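Local structure of S-adenosylmethionine dependent methyltransferase (Mesorhizobium loti, 3BKW) at residues L101-D106 against F127-Q132. The protein probably transfers methyl groups from S-adenosylmethionine to an acceptor, as expected of a class I methyltransferase with a Rossmann-like fold. Numbering follows the deposited sequence.
With EDO (1,2-ethanediol), chain E.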
loop_
_atom_site.group_PDB
_atom_site.type_symbol
_atom_site.label_atom_id
_atom_site.label_comp_id
_atom_site.label_asym_id
_atom_site.label_seq_id
_atom_site.Cartn_x
_atom_site.Cartn_y
_atom_site.Cartn_z
ATOM N N LEU A 101 4.331 22.745 -11.104
ATOM C CA LEU A 101 5.725 22.603 -10.719
ATOM C C LEU A 101 6.675 22.335 -11.881
ATOM O O LEU A 101 6.412 21.467 -12.723
ATOM C CB LEU A 101 5.876 21.457 -9.707
ATOM C CG LEU A 101 7.263 21.142 -9.111
ATOM C CD1 LEU A 101 7.750 22.274 -8.207
ATOM C CD2 LEU A 101 7.267 19.800 -8.362
ATOM N N HIS A 102 7.771 23.097 -11.885
ATOM C CA HIS A 102 8.857 22.914 -12.825
ATOM C C HIS A 102 10.127 22.774 -11.988
ATOM O O HIS A 102 10.313 23.499 -11.012
ATOM C CB HIS A 102 8.914 24.072 -13.821
ATOM C CG HIS A 102 7.717 24.135 -14.724
ATOM N ND1 HIS A 102 6.594 24.876 -14.422
ATOM C CD2 HIS A 102 7.456 23.523 -15.904
ATOM C CE1 HIS A 102 5.699 24.730 -15.382
ATOM N NE2 HIS A 102 6.197 23.915 -16.294
ATOM N N LEU A 103 10.964 21.798 -12.340
ATOM C CA LEU A 103 12.221 21.557 -11.647
ATOM C C LEU A 103 13.297 21.292 -12.688
ATOM O O LEU A 103 13.004 20.647 -13.712
ATOM C CB LEU A 103 12.125 20.368 -10.676
ATOM C CG LEU A 103 11.311 20.503 -9.379
ATOM C CD1 LEU A 103 11.298 19.161 -8.627
ATOM C CD2 LEU A 103 11.871 21.607 -8.493
ATOM N N PRO A 104 14.537 21.776 -12.443
ATOM C CA PRO A 104 15.620 21.485 -13.360
ATOM C C PRO A 104 15.967 19.997 -13.329
ATOM O O PRO A 104 15.913 19.364 -12.272
ATOM C CB PRO A 104 16.778 22.339 -12.825
ATOM C CG PRO A 104 16.484 22.522 -11.421
ATOM C CD PRO A 104 15.009 22.613 -11.318
ATOM N N GLN A 105 16.300 19.459 -14.491
ATOM C CA GLN A 105 16.580 18.036 -14.660
ATOM C C GLN A 105 17.878 17.626 -13.968
ATOM O O GLN A 105 18.815 18.427 -13.919
ATOM C CB GLN A 105 16.703 17.726 -16.159
ATOM C CG GLN A 105 16.793 16.257 -16.523
ATOM C CD GLN A 105 17.014 16.023 -18.022
ATOM O OE1 GLN A 105 16.997 16.957 -18.830
ATOM N NE2 GLN A 105 17.224 14.762 -18.389
ATOM N N ASP A 106 17.896 16.409 -13.401
ATOM C CA ASP A 106 19.113 15.798 -12.841
ATOM C C ASP A 106 19.833 16.724 -11.834
ATOM O O ASP A 106 21.066 16.830 -11.832
ATOM C CB ASP A 106 20.007 15.442 -14.060
ATOM C CG ASP A 106 21.218 14.596 -13.720
ATOM O OD1 ASP A 106 21.190 13.836 -12.750
ATOM O OD2 ASP A 106 22.219 14.689 -14.465
ATOM N N PHE A 127 4.701 13.733 -9.880
ATOM C CA PHE A 127 5.627 12.601 -9.783
ATOM C C PHE A 127 6.594 12.549 -10.970
ATOM O O PHE A 127 7.789 12.313 -10.794
ATOM C CB PHE A 127 4.881 11.253 -9.720
ATOM C CG PHE A 127 4.065 11.002 -8.470
ATOM C CD1 PHE A 127 4.289 11.680 -7.271
ATOM C CD2 PHE A 127 3.130 9.967 -8.469
ATOM C CE1 PHE A 127 3.554 11.381 -6.125
ATOM C CE2 PHE A 127 2.386 9.659 -7.333
ATOM C CZ PHE A 127 2.606 10.349 -6.156
ATOM N N ARG A 128 6.085 12.760 -12.182
ATOM C CA ARG A 128 6.951 12.767 -13.375
ATOM C C ARG A 128 7.976 13.894 -13.323
ATOM O O ARG A 128 9.132 13.701 -13.707
ATOM C CB ARG A 128 6.144 12.827 -14.663
ATOM C CG ARG A 128 5.269 11.598 -14.849
ATOM C CD ARG A 128 4.522 11.642 -16.165
ATOM N NE ARG A 128 3.563 12.758 -16.356
ATOM C CZ ARG A 128 2.245 12.719 -16.130
ATOM N NH1 ARG A 128 1.656 11.641 -15.642
ATOM N NH2 ARG A 128 1.497 13.798 -16.392
ATOM N N THR A 129 7.555 15.045 -12.812
ATOM C CA THR A 129 8.434 16.205 -12.648
ATOM C C THR A 129 9.532 15.915 -11.635
ATOM O O THR A 129 10.715 16.200 -11.890
ATOM C CB THR A 129 7.607 17.445 -12.274
ATOM O OG1 THR A 129 6.762 17.759 -13.388
ATOM C CG2 THR A 129 8.476 18.655 -11.975
ATOM N N VAL A 130 9.151 15.325 -10.506
ATOM C CA VAL A 130 10.127 14.935 -9.483
ATOM C C VAL A 130 11.079 13.873 -10.041
ATOM O O VAL A 130 12.292 13.970 -9.839
ATOM C CB VAL A 130 9.434 14.516 -8.165
ATOM C CG1 VAL A 130 10.456 13.920 -7.156
ATOM C CG2 VAL A 130 8.707 15.710 -7.537
ATOM N N HIS A 131 10.547 12.894 -10.774
ATOM C CA HIS A 131 11.391 11.838 -11.348
ATOM C C HIS A 131 12.511 12.424 -12.222
ATOM O O HIS A 131 13.676 12.076 -12.033
ATOM C CB HIS A 131 10.551 10.813 -12.120
ATOM C CG HIS A 131 11.345 9.678 -12.681
ATOM N ND1 HIS A 131 11.957 9.736 -13.915
ATOM C CD2 HIS A 131 11.604 8.445 -12.191
ATOM C CE1 HIS A 131 12.567 8.589 -14.155
ATOM N NE2 HIS A 131 12.371 7.790 -13.124
ATOM N N GLN A 132 12.177 13.335 -13.135
ATOM C CA GLN A 132 13.210 13.934 -14.019
ATOM C C GLN A 132 14.209 14.853 -13.285
ATOM O O GLN A 132 15.350 15.001 -13.732
ATOM C CB GLN A 132 12.600 14.616 -15.253
ATOM C CG GLN A 132 11.729 15.835 -15.027
ATOM C CD GLN A 132 12.494 17.132 -14.831
ATOM O OE1 GLN A 132 13.366 17.482 -15.638
ATOM N NE2 GLN A 132 12.142 17.875 -13.790
HETATM C C1 EDO E . -2.404 12.540 -15.637
HETATM O O1 EDO E . -1.164 12.992 -15.089
HETATM C C2 EDO E . -2.146 11.721 -16.899
HETATM O O2 EDO E . -1.249 10.616 -16.667
HETATM O O HOH W 1 7.336 20.025 -14.976
HETATM O O HOH W 2 4.741 19.310 -12.504
HETATM O O HOH W 3 16.348 13.291 -15.506
#
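Gln132 ties the last turn of its helix to Leu103 of the extended loop 101-106 through its carboxamide. CG stands between the backbone N and the carbonyl carbon (chi1 65°), the chain bends at chi2 (82°), and the side chain turns back toward the preceding turn, where NE2 donates both to Thr129 O and, at 2.9 Å, to Leu103 O. The latter bond is nearly straight (162°), although NE2 stands above the Leu103 carbonyl plane. With both bonds on NE2, the amide is fixed in its turn, and Gln132 OE1 lies 3.4 Å from Gln105 CB. The main chain adds a second tie, Asp106 N to Gln132 O at 2.9 Å. An alanine here would probably leave Leu103 O and Thr129 O without this donor and open a gap beside Gln105. The apolar part packs more deeply: Thr129 CG2 sits 4.0 Å from Leu101 CD2 and also reaches Leu103 CB, while Val130 CG2 lies 4.4 Å from Leu101 CD2. The solvent side is looser. There two waters each bridge Leu101 O and Thr129 OG1, and a third water donates to Gln132 O. Asp106 turns its carboxylate to Ser135 beyond the helix. Segment 101-106 lies in the loop joining strand 91-95 to strand 108-114, alongside helix 123-133, which packs on the Rossmann-like sheet, with Leu101 and Val130 both resting on Leu50 of strand 46-50 and Val130 also on Phe140 of strand 138-145.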